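Local coordinates for DUF4875 domain-containing protein (Desulfovibrio piger, PDB 4LG3), which is of unknown function but belongs to the DUF4875 family, with a mixed beta-sheet packed against a long helix, at residues Q8-T13 with V29-V34; P22-Y27 with A73-I78; R54-T59 with Q117-G122; A63-A68 with A96-D101. All coordinates share one frame; numbering follows the deposited sequence.

Contact 1. Residues Q8-T13 with V29-V34; sequences QFFAPT and VRIVLV
Backbone pairing between two antiparallel strands makes this contact, which joins the start of strand 10-18 to the middle of strand 26-36 in the main sheet. Ala11 and Val32 form a hydrogen-bonded pair: Ala11 N donates to Val32 O at 3.0 Å, nearly along the C=O axis, and Val32 N returns a bond to Ala11 O in the carbonyl plane. Beyond them Thr13 N reaches Arg30 O at 2.8 Å in an almost straight bond (170° at the hydrogen). At the other end Val34 N donates to Phe9 O at 3.1 Å from well above the carbonyl plane, and one water donates to both Phe9 O and Val34 O, bridging the same two residues beside the direct bond. Pro12 and Ile31, with Val29, share one face, which helix 53-71 covers through Ala63 and Tyr67. Phe10 diverges from its partner Leu33; CG lies between backbone N and carbonyl carbon (chi1 70°), which turns the ring obliquely across Ile31. Ile31 CD1 makes an off-centre CH-pi contact 4.3 Å from the Phe10 ring centroid, while Ile31 CG2 touches Phe10 CD1 at 3.7 Å. On the other face Ala11 CB meets Val34 CG1 at 3.8 Å, and the Thr13 methyl CG2 lies against both branches of Val32. The guanidinium of Arg30 leads away to a salt bridge with Asp81. Two strands consecutive in the chain and paired antiparallel form a beta hairpin, here 10-18 with 26-36.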
loop_
_atom_site.group_PDB
_atom_site.type_symbol
_atom_site.label_atom_id
_atom_site.label_comp_id
_atom_site.label_asym_id
_atom_site.label_seq_id
_atom_site.Cartn_x
_atom_site.Cartn_y
_atom_site.Cartn_z
ATOM N N GLN A 8 -3.010 9.416 -8.165
ATOM C CA GLN A 8 -4.095 9.730 -7.236
ATOM C C GLN A 8 -3.571 10.521 -6.052
ATOM O O GLN A 8 -2.372 10.496 -5.808
ATOM C CB GLN A 8 -4.750 8.441 -6.743
ATOM C CG GLN A 8 -5.225 7.530 -7.861
ATOM C CD GLN A 8 -6.275 8.203 -8.693
ATOM O OE1 GLN A 8 -7.409 8.418 -8.246
ATOM N NE2 GLN A 8 -5.890 8.623 -9.896
ATOM N N PHE A 9 -4.457 11.244 -5.332
ATOM C CA PHE A 9 -4.059 11.963 -4.127
ATOM C C PHE A 9 -3.631 10.990 -3.046
ATOM O O PHE A 9 -4.278 9.967 -2.810
ATOM C CB PHE A 9 -5.154 12.870 -3.606
ATOM C CG PHE A 9 -5.499 13.979 -4.561
ATOM C CD1 PHE A 9 -4.500 14.751 -5.148
ATOM C CD2 PHE A 9 -6.826 14.245 -4.888
ATOM C CE1 PHE A 9 -4.820 15.776 -6.040
ATOM C CE2 PHE A 9 -7.146 15.283 -5.765
ATOM C CZ PHE A 9 -6.140 16.051 -6.324
ATOM N N PHE A 10 -2.493 11.289 -2.437
ATOM C CA PHE A 10 -1.967 10.436 -1.394
ATOM C C PHE A 10 -1.457 11.275 -0.237
ATOM O O PHE A 10 -1.302 12.486 -0.345
ATOM C CB PHE A 10 -0.859 9.493 -1.941
ATOM C CG PHE A 10 0.437 10.183 -2.326
ATOM C CD1 PHE A 10 1.401 10.481 -1.363
ATOM C CD2 PHE A 10 0.700 10.513 -3.650
ATOM C CE1 PHE A 10 2.564 11.163 -1.710
ATOM C CE2 PHE A 10 1.880 11.158 -4.000
ATOM C CZ PHE A 10 2.802 11.486 -3.031
ATOM N N ALA A 11 -1.216 10.611 0.877
ATOM C CA ALA A 11 -0.618 11.194 2.071
ATOM C C ALA A 11 0.310 10.151 2.683
ATOM O O ALA A 11 -0.046 8.972 2.728
ATOM C CB ALA A 11 -1.686 11.614 3.057
ATOM N N PRO A 12 1.528 10.527 3.101
ATOM C CA PRO A 12 2.396 9.522 3.756
ATOM C C PRO A 12 1.866 9.147 5.156
ATOM O O PRO A 12 1.233 9.980 5.821
ATOM C CB PRO A 12 3.744 10.248 3.860
ATOM C CG PRO A 12 3.376 11.712 3.964
ATOM C CD PRO A 12 2.127 11.885 3.131
ATOM N N THR A 13 2.136 7.908 5.599
ATOM C CA THR A 13 1.762 7.433 6.939
ATOM C C THR A 13 3.021 7.065 7.705
ATOM O O THR A 13 2.981 6.873 8.926
ATOM C CB THR A 13 0.804 6.211 6.874
ATOM O OG1 THR A 13 1.448 5.162 6.171
ATOM C CG2 THR A 13 -0.534 6.531 6.241
ATOM N N VAL A 29 9.052 4.873 2.231
ATOM C CA VAL A 29 7.810 5.586 2.526
ATOM C C VAL A 29 6.595 4.696 2.317
ATOM O O VAL A 29 6.491 3.994 1.308
ATOM C CB VAL A 29 7.694 6.899 1.656
ATOM C CG1 VAL A 29 6.468 7.717 2.060
ATOM C CG2 VAL A 29 8.953 7.759 1.751
ATOM N N ARG A 30 5.639 4.798 3.251
ATOM C CA ARG A 30 4.310 4.169 3.171
ATOM C C ARG A 30 3.319 5.272 2.936
ATOM O O ARG A 30 3.338 6.285 3.644
ATOM C CB ARG A 30 3.958 3.380 4.425
ATOM C CG ARG A 30 4.951 2.283 4.783
ATOM C CD ARG A 30 4.301 1.307 5.743
ATOM N NE ARG A 30 3.447 0.343 5.035
ATOM C CZ ARG A 30 3.807 -0.900 4.734
ATOM N NH1 ARG A 30 4.994 -1.362 5.103
ATOM N NH2 ARG A 30 2.968 -1.704 4.099
ATOM N N ILE A 31 2.474 5.113 1.914
ATOM C CA ILE A 31 1.480 6.117 1.570
ATOM C C ILE A 31 0.103 5.473 1.567
ATOM O O ILE A 31 -0.011 4.242 1.538
ATOM C CB ILE A 31 1.814 6.841 0.214
ATOM C CG1 ILE A 31 1.834 5.884 -0.983
ATOM C CG2 ILE A 31 3.116 7.700 0.324
ATOM C CD1 ILE A 31 1.697 6.559 -2.377
ATOM N N VAL A 32 -0.946 6.310 1.620
ATOM C CA VAL A 32 -2.353 5.891 1.514
ATOM C C VAL A 32 -3.061 6.856 0.558
ATOM O O VAL A 32 -2.651 8.021 0.445
ATOM C CB VAL A 32 -3.143 5.783 2.868
ATOM C CG1 VAL A 32 -2.632 4.647 3.745
ATOM C CG2 VAL A 32 -3.175 7.114 3.629
ATOM N N LEU A 33 -4.165 6.387 -0.065
ATOM C CA LEU A 33 -5.007 7.216 -0.906
ATOM C C LEU A 33 -5.904 8.060 -0.037
ATOM O O LEU A 33 -6.476 7.548 0.935
ATOM C CB LEU A 33 -5.856 6.386 -1.869
ATOM C CG LEU A 33 -5.137 5.561 -2.913
ATOM C CD1 LEU A 33 -6.145 4.848 -3.781
ATOM C CD2 LEU A 33 -4.146 6.409 -3.746
ATOM N N VAL A 34 -6.042 9.344 -0.383
ATOM C CA VAL A 34 -6.900 10.263 0.369
ATOM C C VAL A 34 -7.909 10.958 -0.539
ATOM O O VAL A 34 -7.777 10.967 -1.768
ATOM C CB VAL A 34 -6.105 11.316 1.192
ATOM C CG1 VAL A 34 -5.222 10.639 2.240
ATOM C CG2 VAL A 34 -5.295 12.248 0.289
HETATM O O HOH W 1 -7.022 9.080 -3.771
#

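Contact 2. Residues P22-Y27 with A73-I78; sequences PGRLRY and AAVVSI
Leu25 O takes two backbone donors at once, Ala74 N at 2.9 Å and Val75 N at 3.2 Å, both in the carbonyl plane, where strand 75-81 begins. The ladder then runs on in parallel: Tyr27 N donates to Val75 O at 2.8 Å, and Ser77 N donates to Tyr27 O at 3.0 Å. Above this backbone, on the face shared with Val75, Arg26 is fully extended, with CG anti to the backbone N (chi1 -177°). Its aliphatic part crosses Val75 obliquely and carries NH2 to Ser77 OG at 2.9 Å, with the hydroxyl 32° out of the guanidinium plane. Arg24, also extended, puts its guanidinium flat against Ala74, whose CB sits 4.0 Å above the centre of one face, while Val75 CG2 comes within 3.6 Å of Arg24 NE. On the opposite face of the sheet Ala73 CB packs against Tyr27 CB.

Further out, these polar ends are held by a second shell. Asn28 takes Arg26 NE, Thr97 binds Ser77 OG, and Glu15 binds Tyr27 OH. The pairing closes the crossover from strand 26-36 to its parallel neighbour 75-81, which passes through the short strand 42-44 and then helix 53-71. Asp101 forms a salt bridge with Arg24 and Gly104 O accepts from it, so the buried charge of Arg24 is probably neutralised by Asp101, with the carbonyl of Gly104 helping.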
loop_
_atom_site.group_PDB
_atom_site.type_symbol
_atom_site.label_atom_id
_atom_site.label_comp_id
_atom_site.label_asym_id
_atom_site.label_seq_id
_atom_site.Cartn_x
_atom_site.Cartn_y
_atom_site.Cartn_z
ATOM N N PRO A 22 27.033 2.831 2.499
ATOM C CA PRO A 22 27.767 4.117 2.567
ATOM C C PRO A 22 27.690 4.939 1.266
ATOM O O PRO A 22 27.877 4.398 0.162
ATOM C CB PRO A 22 29.208 3.699 2.890
ATOM C CG PRO A 22 29.298 2.215 2.576
ATOM C CD PRO A 22 27.921 1.678 2.794
ATOM N N GLY A 23 27.331 6.223 1.436
ATOM C CA GLY A 23 27.137 7.199 0.364
ATOM C C GLY A 23 25.915 6.965 -0.509
ATOM O O GLY A 23 25.859 7.447 -1.640
ATOM N N ARG A 24 24.938 6.211 -0.014
ATOM C CA ARG A 24 23.758 5.875 -0.797
ATOM C C ARG A 24 22.554 5.796 0.127
ATOM O O ARG A 24 22.223 4.728 0.651
ATOM C CB ARG A 24 23.999 4.563 -1.561
ATOM C CG ARG A 24 22.956 4.279 -2.604
ATOM C CD ARG A 24 23.477 3.406 -3.709
ATOM N NE ARG A 24 22.457 3.311 -4.750
ATOM C CZ ARG A 24 22.431 4.070 -5.838
ATOM N NH1 ARG A 24 23.409 4.936 -6.078
ATOM N NH2 ARG A 24 21.436 3.960 -6.705
ATOM N N LEU A 25 21.933 6.950 0.340
ATOM C CA LEU A 25 20.765 7.111 1.187
ATOM C C LEU A 25 19.524 6.512 0.531
ATOM O O LEU A 25 19.176 6.866 -0.600
ATOM C CB LEU A 25 20.525 8.610 1.520
ATOM C CG LEU A 25 19.197 8.974 2.261
ATOM C CD1 LEU A 25 19.287 8.698 3.735
ATOM C CD2 LEU A 25 18.849 10.436 2.060
ATOM N N ARG A 26 18.855 5.623 1.266
ATOM C CA ARG A 26 17.587 5.024 0.891
ATOM C C ARG A 26 16.461 5.687 1.709
ATOM O O ARG A 26 16.637 5.953 2.899
ATOM C CB ARG A 26 17.622 3.518 1.111
ATOM C CG ARG A 26 16.361 2.811 0.671
ATOM C CD ARG A 26 16.496 1.313 0.803
ATOM N NE ARG A 26 15.249 0.662 0.417
ATOM C CZ ARG A 26 15.143 -0.593 0.006
ATOM N NH1 ARG A 26 16.212 -1.375 -0.046
ATOM N NH2 ARG A 26 13.965 -1.077 -0.359
ATOM N N TYR A 27 15.326 5.987 1.074
ATOM C CA TYR A 27 14.214 6.576 1.805
ATOM C C TYR A 27 13.014 5.707 1.585
ATOM O O TYR A 27 12.604 5.493 0.446
ATOM C CB TYR A 27 13.986 8.016 1.390
ATOM C CG TYR A 27 13.289 8.849 2.443
ATOM C CD1 TYR A 27 13.966 9.283 3.582
ATOM C CD2 TYR A 27 11.979 9.266 2.271
ATOM C CE1 TYR A 27 13.332 10.074 4.543
ATOM C CE2 TYR A 27 11.341 10.060 3.217
ATOM C CZ TYR A 27 12.025 10.475 4.347
ATOM O OH TYR A 27 11.392 11.292 5.261
ATOM N N ALA A 73 17.435 11.615 -1.988
ATOM C CA ALA A 73 17.756 10.214 -1.772
ATOM C C ALA A 73 18.266 9.569 -3.065
ATOM O O ALA A 73 17.789 9.891 -4.149
ATOM C CB ALA A 73 16.537 9.476 -1.232
ATOM N N ALA A 74 19.213 8.638 -2.947
ATOM C CA ALA A 74 19.725 7.894 -4.100
ATOM C C ALA A 74 18.730 6.768 -4.479
ATOM O O ALA A 74 18.635 6.362 -5.641
ATOM C CB ALA A 74 21.099 7.303 -3.771
ATOM N N VAL A 75 17.999 6.270 -3.478
ATOM C CA VAL A 75 17.035 5.175 -3.615
ATOM C C VAL A 75 15.789 5.526 -2.830
ATOM O O VAL A 75 15.893 5.988 -1.689
ATOM C CB VAL A 75 17.617 3.798 -3.118
ATOM C CG1 VAL A 75 16.699 2.627 -3.487
ATOM C CG2 VAL A 75 19.014 3.567 -3.637
ATOM N N VAL A 76 14.610 5.257 -3.416
ATOM C CA VAL A 76 13.332 5.519 -2.757
ATOM C C VAL A 76 12.403 4.343 -2.970
ATOM O O VAL A 76 12.140 3.959 -4.099
ATOM C CB VAL A 76 12.683 6.849 -3.231
ATOM C CG1 VAL A 76 11.334 7.082 -2.558
ATOM C CG2 VAL A 76 13.602 8.032 -2.981
ATOM N N SER A 77 11.889 3.797 -1.878
ATOM C CA SER A 77 10.897 2.724 -1.878
ATOM C C SER A 77 9.571 3.268 -1.420
ATOM O O SER A 77 9.506 3.926 -0.391
ATOM C CB SER A 77 11.330 1.566 -0.988
ATOM O OG SER A 77 12.200 0.718 -1.710
ATOM N N ILE A 78 8.525 3.054 -2.219
ATOM C CA ILE A 78 7.155 3.504 -1.901
ATOM C C ILE A 78 6.220 2.284 -1.796
ATOM O O ILE A 78 6.223 1.434 -2.671
ATOM C CB ILE A 78 6.595 4.553 -2.917
ATOM C CG1 ILE A 78 7.562 5.736 -3.153
ATOM C CG2 ILE A 78 5.180 5.024 -2.547
ATOM C CD1 ILE A 78 7.790 6.706 -2.020
#

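Contact 3. Residues R54-T59 with Q117-G122; sequences RQLAAT and QATPRG
Apolar contacts carry this buried junction between the early turns of helix 53-71 and the end of strand 113-118, and no hydrogen bond crosses it. Leu56 does most of the touching. With CG anti to its carbonyl carbon (chi1 -64°) and the chain extended at chi2 (173°), it sends CD1 past the strand end into the bend at Thr119-Gly122. There Leu56 CD1 lies 3.2 Å from Thr119 OG1, a tight approach of a methyl to a hydroxyl oxygen. The same Leu56 CD1 is 3.8 Å from Arg121 C. Nearer the helix backbone, Leu56 CB faces Ala118 CB at 4.4 Å, and Ala57 CB meets the same Ala118 CB at 4.5 Å. Small alanine side chains let helix and strand backbones come close, with the CA atoms of Ala57 and Ala118 5.9 Å apart. This is helix-on-sheet packing of an alpha/beta layer: the helix that precedes strand 75-81 also reaches over the end of strand 113-118, and Trp181 from the C-terminal tail covers Ala57 and makes a cation-pi contact with Arg54.

Polar bonds lie within each segment or lead to neighbours outside it. Thr119 OG1 has two carbonyl oxygens within reach, Arg121 O at 2.8 Å and Leu93 O, for its single proton. Arg121 NH1 donates to Gly122 O at 2.9 Å and pairs with Glu127. Within the helix, Thr59 OG1 donates to Gln55 O one turn back at 2.7 Å, while also bonding Gln8 N.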
loop_
_atom_site.group_PDB
_atom_site.type_symbol
_atom_site.label_atom_id
_atom_site.label_comp_id
_atom_site.label_asym_id
_atom_site.label_seq_id
_atom_site.Cartn_x
_atom_site.Cartn_y
_atom_site.Cartn_z
ATOM N N ARG A 54 -3.349 1.044 -13.374
ATOM C CA ARG A 54 -2.534 2.089 -13.968
ATOM C C ARG A 54 -2.479 3.311 -13.038
ATOM O O ARG A 54 -1.407 3.868 -12.835
ATOM C CB ARG A 54 -3.072 2.439 -15.364
ATOM C CG ARG A 54 -2.209 3.395 -16.177
ATOM C CD ARG A 54 -0.943 2.761 -16.708
ATOM N NE ARG A 54 -0.166 3.652 -17.572
ATOM C CZ ARG A 54 0.744 4.522 -17.138
ATOM N NH1 ARG A 54 0.979 4.658 -15.832
ATOM N NH2 ARG A 54 1.417 5.271 -18.005
ATOM N N GLN A 55 -3.601 3.679 -12.420
ATOM C CA GLN A 55 -3.670 4.807 -11.493
ATOM C C GLN A 55 -2.913 4.507 -10.193
ATOM O O GLN A 55 -2.243 5.391 -9.672
ATOM C CB GLN A 55 -5.121 5.152 -11.205
ATOM C CG GLN A 55 -5.758 5.940 -12.341
ATOM C CD GLN A 55 -7.245 6.087 -12.192
ATOM O OE1 GLN A 55 -7.908 5.314 -11.501
ATOM N NE2 GLN A 55 -7.811 7.081 -12.852
ATOM N N LEU A 56 -2.988 3.256 -9.699
ATOM C CA LEU A 56 -2.275 2.821 -8.504
ATOM C C LEU A 56 -0.764 2.878 -8.745
ATOM O O LEU A 56 -0.026 3.374 -7.898
ATOM C CB LEU A 56 -2.716 1.398 -8.063
ATOM C CG LEU A 56 -4.202 1.221 -7.624
ATOM C CD1 LEU A 56 -4.514 -0.234 -7.392
ATOM C CD2 LEU A 56 -4.524 2.039 -6.381
ATOM N N ALA A 57 -0.311 2.404 -9.916
ATOM C CA ALA A 57 1.092 2.441 -10.348
ATOM C C ALA A 57 1.577 3.894 -10.498
ATOM O O ALA A 57 2.622 4.238 -9.957
ATOM C CB ALA A 57 1.259 1.689 -11.661
ATOM N N ALA A 58 0.786 4.754 -11.167
ATOM C CA ALA A 58 1.112 6.171 -11.370
ATOM C C ALA A 58 1.278 6.907 -10.044
ATOM O O ALA A 58 2.093 7.821 -9.968
ATOM C CB ALA A 58 0.045 6.852 -12.204
ATOM N N THR A 59 0.535 6.486 -8.996
ATOM C CA THR A 59 0.578 7.087 -7.663
ATOM C C THR A 59 1.942 6.809 -6.995
ATOM O O THR A 59 2.576 7.744 -6.486
ATOM C CB THR A 59 -0.610 6.575 -6.827
ATOM O OG1 THR A 59 -1.807 6.899 -7.520
ATOM C CG2 THR A 59 -0.680 7.201 -5.422
ATOM N N GLN A 117 4.806 -3.258 -8.496
ATOM C CA GLN A 117 3.601 -4.038 -8.230
ATOM C C GLN A 117 2.407 -3.156 -8.105
ATOM O O GLN A 117 2.533 -2.025 -7.668
ATOM C CB GLN A 117 3.704 -4.898 -6.952
ATOM C CG GLN A 117 4.820 -5.912 -6.940
ATOM C CD GLN A 117 4.839 -6.625 -5.618
ATOM O OE1 GLN A 117 4.463 -7.796 -5.519
ATOM N NE2 GLN A 117 5.281 -5.933 -4.563
ATOM N N ALA A 118 1.254 -3.658 -8.513
ATOM C CA ALA A 118 -0.024 -2.971 -8.377
ATOM C C ALA A 118 -1.138 -3.997 -8.439
ATOM O O ALA A 118 -1.035 -4.973 -9.187
ATOM C CB ALA A 118 -0.202 -1.901 -9.451
ATOM N N THR A 119 -2.165 -3.819 -7.606
ATOM C CA THR A 119 -3.333 -4.703 -7.593
ATOM C C THR A 119 -4.192 -4.352 -8.833
ATOM O O THR A 119 -4.139 -3.206 -9.298
ATOM C CB THR A 119 -4.115 -4.553 -6.271
ATOM O OG1 THR A 119 -4.373 -3.177 -6.030
ATOM C CG2 THR A 119 -3.416 -5.164 -5.083
ATOM N N PRO A 120 -5.028 -5.268 -9.373
ATOM C CA PRO A 120 -5.835 -4.892 -10.568
ATOM C C PRO A 120 -6.842 -3.761 -10.313
ATOM O O PRO A 120 -7.321 -3.160 -11.264
ATOM C CB PRO A 120 -6.540 -6.192 -10.963
ATOM C CG PRO A 120 -6.414 -7.106 -9.786
ATOM C CD PRO A 120 -5.207 -6.690 -9.005
ATOM N N ARG A 121 -7.139 -3.462 -9.038
ATOM C CA ARG A 121 -8.072 -2.414 -8.557
ATOM C C ARG A 121 -7.837 -2.116 -7.087
ATOM O O ARG A 121 -7.163 -2.899 -6.409
ATOM C CB ARG A 121 -9.535 -2.873 -8.736
ATOM C CG ARG A 121 -9.882 -4.175 -7.995
ATOM C CD ARG A 121 -11.377 -4.338 -7.805
ATOM N NE ARG A 121 -11.732 -5.585 -7.124
ATOM C CZ ARG A 121 -12.011 -5.691 -5.827
ATOM N NH1 ARG A 121 -11.973 -4.624 -5.041
ATOM N NH2 ARG A 121 -12.347 -6.861 -5.310
ATOM N N GLY A 122 -8.454 -1.044 -6.590
ATOM C CA GLY A 122 -8.458 -0.727 -5.165
ATOM C C GLY A 122 -9.572 -1.491 -4.468
ATOM O O GLY A 122 -10.170 -2.390 -5.063
#

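Contact 4. Residues A63-A68 with A96-D101; sequences AARYYA and ATYAPD. With SO4 (sulfate ion), chain D.
A sulfate ion, probably from the crystallisation liquor, bridges the two sides of this surface contact, taking hydrogen bonds from a helix arginine and a strand tyrosine that form none with each other. The setting is an alpha/beta layer: helix 53-71 packs on the main sheet, its short segment inclined 35° to strand 96-98. Tyr98 fills the interface. Its CG is anti to the backbone N (chi1 -178°), so the ring stands up beside the helix, with CB against Ala64 CB at 3.7 Å and the CD2-CE2 side approached obliquely by Ala68 CB. Pro100 CD lies 3.8 Å above the centre of one face of the Tyr98 ring, and Pro100 CG touches Ala68 CB at 4.0 Å. Trp113 from the adjoining strand stacks with Tyr98 and also donates NE1 to the sulfate. Arg65 projects outward, roughly perpendicular to the helix axis, and crosses Tyr98 at about a right angle; any cation-pi attraction is weak at best. The sulfur lies at the guanidinium edge, in its plane, and Arg65 NH1 bonds weakly to two sulfate oxygens, O1 at 3.0 Å and O3 at 3.1 Å. Tyr98 OH donates to sulfate O2 at 2.7 Å.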
loop_
_atom_site.group_PDB
_atom_site.type_symbol
_atom_site.label_atom_id
_atom_site.label_comp_id
_atom_site.label_asym_id
_atom_site.label_seq_id
_atom_site.Cartn_x
_atom_site.Cartn_y
_atom_site.Cartn_z
ATOM N N ALA A 63 5.010 9.416 -6.279
ATOM C CA ALA A 63 5.490 9.551 -4.916
ATOM C C ALA A 63 7.005 9.290 -4.874
ATOM O O ALA A 63 7.731 10.078 -4.267
ATOM C CB ALA A 63 4.743 8.596 -4.007
ATOM N N ALA A 64 7.486 8.237 -5.577
ATOM C CA ALA A 64 8.925 7.880 -5.651
ATOM C C ALA A 64 9.762 9.050 -6.194
ATOM O O ALA A 64 10.750 9.420 -5.576
ATOM C CB ALA A 64 9.133 6.633 -6.506
ATOM N N ARG A 65 9.328 9.650 -7.303
ATOM C CA ARG A 65 9.945 10.797 -7.956
ATOM C C ARG A 65 9.969 12.014 -7.045
ATOM O O ARG A 65 11.007 12.672 -6.954
ATOM C CB ARG A 65 9.210 11.130 -9.241
ATOM C CG ARG A 65 9.360 10.064 -10.296
ATOM C CD ARG A 65 8.978 10.669 -11.622
ATOM N NE ARG A 65 8.689 9.666 -12.643
ATOM C CZ ARG A 65 9.593 9.177 -13.472
ATOM N NH1 ARG A 65 10.858 9.565 -13.388
ATOM N NH2 ARG A 65 9.245 8.293 -14.389
ATOM N N TYR A 66 8.873 12.257 -6.319
ATOM C CA TYR A 66 8.744 13.357 -5.359
ATOM C C TYR A 66 9.761 13.222 -4.221
ATOM O O TYR A 66 10.518 14.151 -3.983
ATOM C CB TYR A 66 7.300 13.472 -4.781
ATOM C CG TYR A 66 7.228 14.373 -3.552
ATOM C CD1 TYR A 66 7.468 15.750 -3.651
ATOM C CD2 TYR A 66 7.030 13.834 -2.279
ATOM C CE1 TYR A 66 7.509 16.561 -2.513
ATOM C CE2 TYR A 66 7.062 14.636 -1.141
ATOM C CZ TYR A 66 7.313 15.995 -1.261
ATOM O OH TYR A 66 7.341 16.770 -0.129
ATOM N N TYR A 67 9.801 12.073 -3.553
ATOM C CA TYR A 67 10.677 11.842 -2.422
ATOM C C TYR A 67 12.142 11.820 -2.801
ATOM O O TYR A 67 12.958 12.277 -1.999
ATOM C CB TYR A 67 10.273 10.573 -1.654
ATOM C CG TYR A 67 9.083 10.825 -0.758
ATOM C CD1 TYR A 67 9.217 11.552 0.426
ATOM C CD2 TYR A 67 7.812 10.388 -1.117
ATOM C CE1 TYR A 67 8.120 11.803 1.245
ATOM C CE2 TYR A 67 6.699 10.678 -0.328
ATOM C CZ TYR A 67 6.865 11.355 0.868
ATOM O OH TYR A 67 5.796 11.550 1.696
ATOM N N ALA A 68 12.486 11.336 -4.002
ATOM C CA ALA A 68 13.873 11.314 -4.483
ATOM C C ALA A 68 14.408 12.762 -4.573
ATOM O O ALA A 68 15.477 13.060 -4.055
ATOM C CB ALA A 68 13.944 10.606 -5.829
ATOM N N ALA A 96 6.832 0.428 -5.599
ATOM C CA ALA A 96 7.829 0.879 -6.567
ATOM C C ALA A 96 9.093 1.329 -5.859
ATOM O O ALA A 96 9.029 2.043 -4.853
ATOM C CB ALA A 96 7.276 2.021 -7.432
ATOM N N THR A 97 10.245 0.909 -6.393
ATOM C CA THR A 97 11.555 1.332 -5.934
ATOM C C THR A 97 12.215 2.087 -7.116
ATOM O O THR A 97 12.235 1.610 -8.242
ATOM C CB THR A 97 12.360 0.164 -5.359
ATOM O OG1 THR A 97 11.649 -0.386 -4.220
ATOM C CG2 THR A 97 13.761 0.593 -4.933
ATOM N N TYR A 98 12.712 3.273 -6.829
ATOM C CA TYR A 98 13.325 4.211 -7.754
ATOM C C TYR A 98 14.746 4.578 -7.339
ATOM O O TYR A 98 14.962 5.031 -6.210
ATOM C CB TYR A 98 12.456 5.474 -7.794
ATOM C CG TYR A 98 12.908 6.574 -8.741
ATOM C CD1 TYR A 98 13.413 6.273 -10.009
ATOM C CD2 TYR A 98 12.732 7.917 -8.409
ATOM C CE1 TYR A 98 13.759 7.281 -10.907
ATOM C CE2 TYR A 98 13.077 8.935 -9.301
ATOM C CZ TYR A 98 13.608 8.610 -10.542
ATOM O OH TYR A 98 13.948 9.590 -11.439
ATOM N N ALA A 99 15.703 4.379 -8.258
ATOM C CA ALA A 99 17.123 4.722 -8.131
ATOM C C ALA A 99 17.473 5.652 -9.308
ATOM O O ALA A 99 17.865 5.157 -10.367
ATOM C CB ALA A 99 17.977 3.467 -8.126
ATOM N N PRO A 100 17.253 6.993 -9.167
ATOM C CA PRO A 100 17.464 7.915 -10.306
ATOM C C PRO A 100 18.778 7.748 -11.089
ATOM O O PRO A 100 18.769 7.940 -12.299
ATOM C CB PRO A 100 17.406 9.318 -9.665
ATOM C CG PRO A 100 16.663 9.156 -8.421
ATOM C CD PRO A 100 16.723 7.710 -7.987
ATOM N N ASP A 101 19.885 7.401 -10.420
ATOM C CA ASP A 101 21.194 7.256 -11.067
ATOM C C ASP A 101 21.374 5.883 -11.805
ATOM O O ASP A 101 22.430 5.648 -12.396
ATOM C CB ASP A 101 22.345 7.492 -10.052
ATOM C CG ASP A 101 22.578 6.414 -8.991
ATOM O OD1 ASP A 101 21.819 5.420 -8.966
ATOM O OD2 ASP A 101 23.495 6.592 -8.164
HETATM S S SO4 D . 13.524 8.274 -15.099
HETATM O O1 SO4 D . 12.937 9.523 -15.607
HETATM O O2 SO4 D . 14.312 8.586 -13.904
HETATM O O3 SO4 D . 12.445 7.307 -14.814
HETATM O O4 SO4 D . 14.411 7.703 -16.114
#

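In the fold
Contacts 1 and 2 lie along the same strand, 26-36, with centres 19 Å apart, and Val29 N probably bonds to Ser77 O (2.8 Å) where they join. Contacts 3 and 4 use successive parts of helix 53-71 and meet neighbouring strands, their centres 16 Å apart. The helix ties the set together: Phe10 CZ touches Ala63 CB at 3.6 Å, and Thr59 OG1 probably bonds Gln8 N. Contacts 2 and 4 are the nearest pair, 9 Å between centres, joined by the Arg24 NH1 to Asp101 OD2 salt bridge (2.7 Å). The sulfate is bound at contact 4, and a 1,2-ethanediol, probably also from the crystallisation liquor, lies about 4 Å from the Val34 side chain.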